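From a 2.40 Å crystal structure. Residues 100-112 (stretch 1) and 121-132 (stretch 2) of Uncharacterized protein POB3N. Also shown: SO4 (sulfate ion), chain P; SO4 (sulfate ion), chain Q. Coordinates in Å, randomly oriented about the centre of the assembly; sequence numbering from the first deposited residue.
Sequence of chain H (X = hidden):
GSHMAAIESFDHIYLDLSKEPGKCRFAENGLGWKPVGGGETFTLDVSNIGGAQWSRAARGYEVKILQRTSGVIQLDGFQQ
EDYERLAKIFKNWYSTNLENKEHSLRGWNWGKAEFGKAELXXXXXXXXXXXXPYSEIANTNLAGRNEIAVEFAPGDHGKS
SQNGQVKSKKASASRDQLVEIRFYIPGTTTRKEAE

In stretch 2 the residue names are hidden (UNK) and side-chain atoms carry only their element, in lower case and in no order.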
# COMPACT_ATOMS: atom_id res chain seq x y z
N ASN H 100 9.48 -14.71 -0.80
CA ASN H 100 8.08 -14.74 -0.42
C ASN H 100 7.87 -13.78 0.74
O ASN H 100 8.37 -14.00 1.85
CB ASN H 100 7.65 -16.16 -0.03
CG ASN H 100 6.14 -16.30 0.15
OD1 ASN H 100 5.50 -15.47 0.80
ND2 ASN H 100 5.57 -17.34 -0.43
N LYS H 101 7.12 -12.71 0.49
CA LYS H 101 6.97 -11.63 1.46
C LYS H 101 5.52 -11.44 1.85
O LYS H 101 4.80 -10.66 1.22
CB LYS H 101 7.53 -10.33 0.87
CG LYS H 101 7.77 -9.23 1.89
CD LYS H 101 9.03 -9.49 2.71
CE LYS H 101 9.65 -8.19 3.21
NZ LYS H 101 10.85 -8.43 4.06
N GLU H 102 5.08 -12.15 2.89
CA GLU H 102 3.71 -11.99 3.38
C GLU H 102 3.50 -10.62 4.00
O GLU H 102 4.37 -10.10 4.71
CB GLU H 102 3.36 -13.06 4.42
CG GLU H 102 2.93 -14.41 3.86
CD GLU H 102 2.32 -15.31 4.92
OE1 GLU H 102 1.66 -14.78 5.84
OE2 GLU H 102 2.48 -16.54 4.82
N HIS H 103 2.33 -10.04 3.74
CA HIS H 103 1.95 -8.80 4.38
C HIS H 103 1.01 -9.06 5.56
O HIS H 103 0.31 -10.08 5.59
CB HIS H 103 1.31 -7.85 3.36
CG HIS H 103 2.30 -7.23 2.42
ND1 HIS H 103 3.00 -7.96 1.49
CD2 HIS H 103 2.72 -5.95 2.29
CE1 HIS H 103 3.80 -7.15 0.81
NE2 HIS H 103 3.65 -5.92 1.28
N SER H 104 1.01 -8.14 6.52
CA SER H 104 0.18 -8.28 7.72
C SER H 104 -1.29 -8.03 7.40
O SER H 104 -1.63 -7.10 6.66
CB SER H 104 0.66 -7.31 8.81
OG SER H 104 -0.13 -7.44 9.98
N LEU H 105 -2.17 -8.87 7.95
CA LEU H 105 -3.60 -8.74 7.67
C LEU H 105 -4.46 -8.49 8.92
O LEU H 105 -5.69 -8.50 8.83
CB LEU H 105 -4.11 -10.00 6.96
CG LEU H 105 -3.56 -10.28 5.55
CD1 LEU H 105 -4.09 -11.60 5.02
CD2 LEU H 105 -3.91 -9.15 4.60
N ARG H 106 -3.83 -8.25 10.07
CA ARG H 106 -4.59 -8.07 11.31
C ARG H 106 -5.29 -6.71 11.42
O ARG H 106 -6.23 -6.55 12.20
CB ARG H 106 -3.80 -8.43 12.58
CG ARG H 106 -2.38 -7.91 12.67
CD ARG H 106 -1.43 -9.05 13.03
NE ARG H 106 -0.70 -8.86 14.28
CZ ARG H 106 -0.27 -9.85 15.05
NH1 ARG H 106 -0.48 -11.11 14.70
NH2 ARG H 106 0.39 -9.59 16.17
N GLY H 107 -4.82 -5.74 10.63
CA GLY H 107 -5.45 -4.43 10.61
C GLY H 107 -5.01 -3.52 11.74
O GLY H 107 -5.76 -2.62 12.15
N TRP H 108 -3.81 -3.74 12.25
CA TRP H 108 -3.26 -2.89 13.30
C TRP H 108 -2.68 -1.61 12.71
O TRP H 108 -2.31 -1.56 11.53
CB TRP H 108 -2.18 -3.63 14.08
CG TRP H 108 -2.70 -4.75 14.93
CD1 TRP H 108 -3.98 -5.23 14.95
CD2 TRP H 108 -1.96 -5.53 15.88
NE1 TRP H 108 -4.08 -6.26 15.86
CE2 TRP H 108 -2.86 -6.46 16.44
CE3 TRP H 108 -0.63 -5.53 16.31
CZ2 TRP H 108 -2.46 -7.38 17.41
CZ3 TRP H 108 -0.24 -6.44 17.27
CH2 TRP H 108 -1.15 -7.36 17.81
N ASN H 109 -2.60 -0.57 13.54
CA ASN H 109 -2.01 0.70 13.13
C ASN H 109 -0.77 1.07 13.94
O ASN H 109 -0.33 2.22 13.92
CB ASN H 109 -3.05 1.83 13.20
CG ASN H 109 -3.38 2.22 14.63
OD1 ASN H 109 -3.55 1.36 15.50
ND2 ASN H 109 -3.48 3.52 14.89
N TRP H 110 -0.22 0.09 14.65
CA TRP H 110 1.01 0.32 15.40
C TRP H 110 2.11 -0.69 15.05
O TRP H 110 1.83 -1.84 14.72
CB TRP H 110 0.77 0.34 16.92
CG TRP H 110 0.36 -0.97 17.53
CD1 TRP H 110 1.18 -1.87 18.14
CD2 TRP H 110 -0.96 -1.50 17.64
NE1 TRP H 110 0.45 -2.95 18.60
CE2 TRP H 110 -0.88 -2.73 18.30
CE3 TRP H 110 -2.23 -1.05 17.22
CZ2 TRP H 110 -1.99 -3.53 18.57
CZ3 TRP H 110 -3.33 -1.84 17.48
CH2 TRP H 110 -3.21 -3.06 18.15
N GLY H 111 3.36 -0.23 15.11
CA GLY H 111 4.49 -1.07 14.75
C GLY H 111 5.75 -0.25 14.51
O GLY H 111 6.19 0.49 15.40
N LYS H 112 6.33 -0.39 13.33
CA LYS H 112 7.57 0.31 13.01
C LYS H 112 7.55 0.90 11.60
O LYS H 112 7.31 0.19 10.62
CB LYS H 112 8.76 -0.65 13.15
CG LYS H 112 9.12 -0.98 14.58
CD LYS H 112 9.68 0.22 15.33
CE LYS H 112 9.45 0.09 16.83
NZ LYS H 112 9.78 -1.27 17.33
N UNK H 121 8.53 1.77 4.77
CA UNK H 121 7.71 0.60 5.08
C UNK H 121 7.15 0.72 6.49
O UNK H 121 7.86 1.10 7.42
c UNK H 121 7.71 -1.91 5.37
o UNK H 121 9.04 -0.86 3.66
c UNK H 121 8.55 -0.70 4.99
N UNK H 122 5.87 0.39 6.65
CA UNK H 122 5.28 0.28 7.98
C UNK H 122 5.08 -1.19 8.33
O UNK H 122 4.24 -1.88 7.74
c UNK H 122 3.95 1.04 8.07
c UNK H 122 3.45 1.21 9.47
c UNK H 122 1.97 0.55 11.26
c UNK H 122 3.53 2.34 11.60
c UNK H 122 2.43 0.40 9.96
c UNK H 122 3.99 2.18 10.30
c UNK H 122 2.52 1.53 12.08
N UNK H 123 5.87 -1.66 9.30
CA UNK H 123 5.86 -3.07 9.67
C UNK H 123 5.02 -3.33 10.92
O UNK H 123 5.10 -2.59 11.90
n UNK H 123 9.25 -3.21 8.49
c UNK H 123 7.30 -3.57 9.89
c UNK H 123 8.05 -3.79 8.59
o UNK H 123 7.57 -4.48 7.69
N UNK H 124 4.22 -4.39 10.87
CA UNK H 124 3.45 -4.84 12.02
C UNK H 124 4.01 -6.18 12.48
O UNK H 124 3.81 -7.20 11.82
c UNK H 124 1.18 -5.54 12.86
c UNK H 124 1.37 -3.67 11.23
c UNK H 124 1.96 -5.00 11.67
N UNK H 125 4.71 -6.16 13.62
CA UNK H 125 5.46 -7.32 14.10
C UNK H 125 6.34 -7.92 13.00
O UNK H 125 6.33 -9.13 12.76
n UNK H 125 5.07 -7.11 18.08
c UNK H 125 4.02 -8.00 16.09
c UNK H 125 5.11 -8.05 17.15
c UNK H 125 4.53 -8.38 14.70
o UNK H 125 5.98 -8.92 17.12
N UNK H 126 7.09 -7.03 12.35
CA UNK H 126 8.08 -7.39 11.33
C UNK H 126 7.51 -7.89 9.99
O UNK H 126 8.24 -8.46 9.18
o UNK H 126 11.11 -6.98 11.88
c UNK H 126 10.29 -7.61 12.55
n UNK H 126 10.36 -7.69 13.87
c UNK H 126 9.14 -8.34 11.88
N UNK H 127 6.22 -7.67 9.78
CA UNK H 127 5.61 -7.94 8.48
C UNK H 127 4.96 -6.67 7.96
O UNK H 127 4.22 -6.00 8.68
n UNK H 127 4.78 -12.81 9.42
c UNK H 127 4.59 -9.09 8.57
c UNK H 127 4.20 -11.56 8.92
n UNK H 127 4.70 -14.89 10.38
n UNK H 127 2.76 -13.72 10.04
c UNK H 127 5.21 -10.43 8.95
c UNK H 127 4.08 -13.80 9.94
N UNK H 128 5.25 -6.33 6.69
CA UNK H 128 4.79 -5.07 6.10
C UNK H 128 3.27 -4.99 5.97
O UNK H 128 2.65 -5.92 5.47
c UNK H 128 5.68 -6.53 4.41
c UNK H 128 6.01 -7.14 5.74
c UNK H 128 5.44 -5.08 4.71
N UNK H 129 2.69 -3.90 6.44
CA UNK H 129 1.28 -3.64 6.20
C UNK H 129 1.13 -2.90 4.88
O UNK H 129 0.24 -3.20 4.08
c UNK H 129 0.68 -2.81 7.34
N UNK H 130 2.03 -1.94 4.66
CA UNK H 130 2.08 -1.20 3.39
C UNK H 130 3.45 -0.56 3.13
O UNK H 130 4.26 -0.42 4.05
c UNK H 130 1.69 2.09 4.21
c UNK H 130 0.43 0.65 5.65
c UNK H 130 1.14 2.81 6.43
c UNK H 130 1.04 0.88 4.42
c UNK H 130 0.48 1.61 6.65
c UNK H 130 1.74 3.05 5.20
c UNK H 130 0.97 -0.15 3.33
N UNK H 131 3.69 -0.18 1.88
CA UNK H 131 4.96 0.41 1.48
C UNK H 131 4.72 1.68 0.67
O UNK H 131 3.81 1.73 -0.16
o UNK H 131 4.20 -2.77 0.30
o UNK H 131 5.65 -4.20 1.12
c UNK H 131 5.78 -0.58 0.65
c UNK H 131 5.26 -3.03 0.89
c UNK H 131 6.12 -1.88 1.36
N UNK H 132 5.54 2.70 0.91
CA UNK H 132 5.47 3.94 0.14
C UNK H 132 6.81 4.24 -0.53
O UNK H 132 7.80 4.54 0.15
c UNK H 132 5.01 6.41 0.20
c UNK H 132 5.08 5.13 1.02
c UNK H 132 3.71 4.88 1.65
c UNK H 132 3.60 5.32 3.09
S SO4 P . -0.08 -11.08 10.35
O1 SO4 P . -0.14 -11.96 11.51
O2 SO4 P . 0.74 -11.68 9.31
O3 SO4 P . -1.42 -10.86 9.84
O4 SO4 P . 0.50 -9.81 10.74
S SO4 Q . 2.50 -16.17 12.93
O1 SO4 Q . 2.03 -17.26 13.77
O2 SO4 Q . 3.64 -16.61 12.14
O3 SO4 Q . 1.42 -15.76 12.04
O4 SO4 Q . 2.89 -15.05 13.77
O HOH W 1 9.62 -5.79 5.56
O HOH W 2 -1.51 -5.53 4.42
O HOH W 3 3.32 -4.15 15.86
O HOH W 4 3.10 -4.88 18.89

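Position 121 opens the second stretch in a strand that begins earlier in the chain. Its side chain is one carbon carrying one oxygen and one carbon, and it points toward stretch 1 without touching it: Thr121. At position 122 a single carbon leads to a ring of six carbons with no heteroatom. The tip of the ring lies 3.5 Å from the Asn109 O atom and 3.6 Å from the Gly111 N atom, packing against backbone where the first stretch turns its corner. This is Phe122.

Position 123 has two carbons, the second carrying one oxygen and one nitrogen, which the elements alone identify as Asn123. Its backbone pairs with Lys112 in an antiparallel bridge, Lys112 N donating to Asn123 O at 2.9 Å and Asn123 N to Lys112 O at 2.7 Å. Asn123 OD1 accepts from a water at 3.2 Å, and the same water is weakly bound by Lys101 NZ at 3.3 Å. Position 124 has one carbon bearing two more. One of these methyls lies 3.9 Å from Trp108 CE3, and the branching carbon is 3.6 Å from Ser104 OG; the residue is Val124.

Three carbons, the third carrying an oxygen and a nitrogen, mark position 125 as Gln125, whose CG sits 4.0 Å from Arg106 NH2. Position 126 has a chain one carbon shorter with the same ending and touches nothing on stretch 1, hence Asn126. At position 127 three carbons, a nitrogen and a carbon with two more nitrogens make Arg127. Its CB is 4.0 Å from Glu102 O, and its guanidinium reaches two sulfates. The type I' turn from Val124 to Arg127 brings the chain back on itself.

Position 128 has three carbons closing a ring onto the backbone nitrogen, so it is Pro128. Its CG lies over the face of the His103 ring, 3.7 Å from His103 CD2, in a CH-pi contact. The single carbon of position 129 points away from stretch 1, as Ala129. Position 130, one carbon and a six-carbon ring, also points away: Phe130. Position 131 has three carbons, the last carrying two oxygens, and is Glu131; His103 NE2 donates to Glu131 OE2 at 2.6 Å. Four carbons forked at the first, with one arm two carbons long, make position 132 Ile132, out of reach of the first stretch.

The contact is therefore anchored at two places. At one, Lys112 and Asn123 pair their backbones, and Gly111 CA approaches Asn123 O to 3.3 Å; a CB on Gly111 would clash with that oxygen. At the other, Ser104 N donates to Pro128 O at 3.0 Å, while His103 combines a proline over its ring face with a carboxylate at its edge. Val124 contributes apolar packing against Trp108. A sulfate, probably from the crystallisation liquor, joins the stretches further, accepting from Ser104 OG to its O4 at 2.6 Å and from Arg127 NH1 to its O2 at 3.0 Å.

Stretch 2 (121-132) TFNVQNRPAFEI
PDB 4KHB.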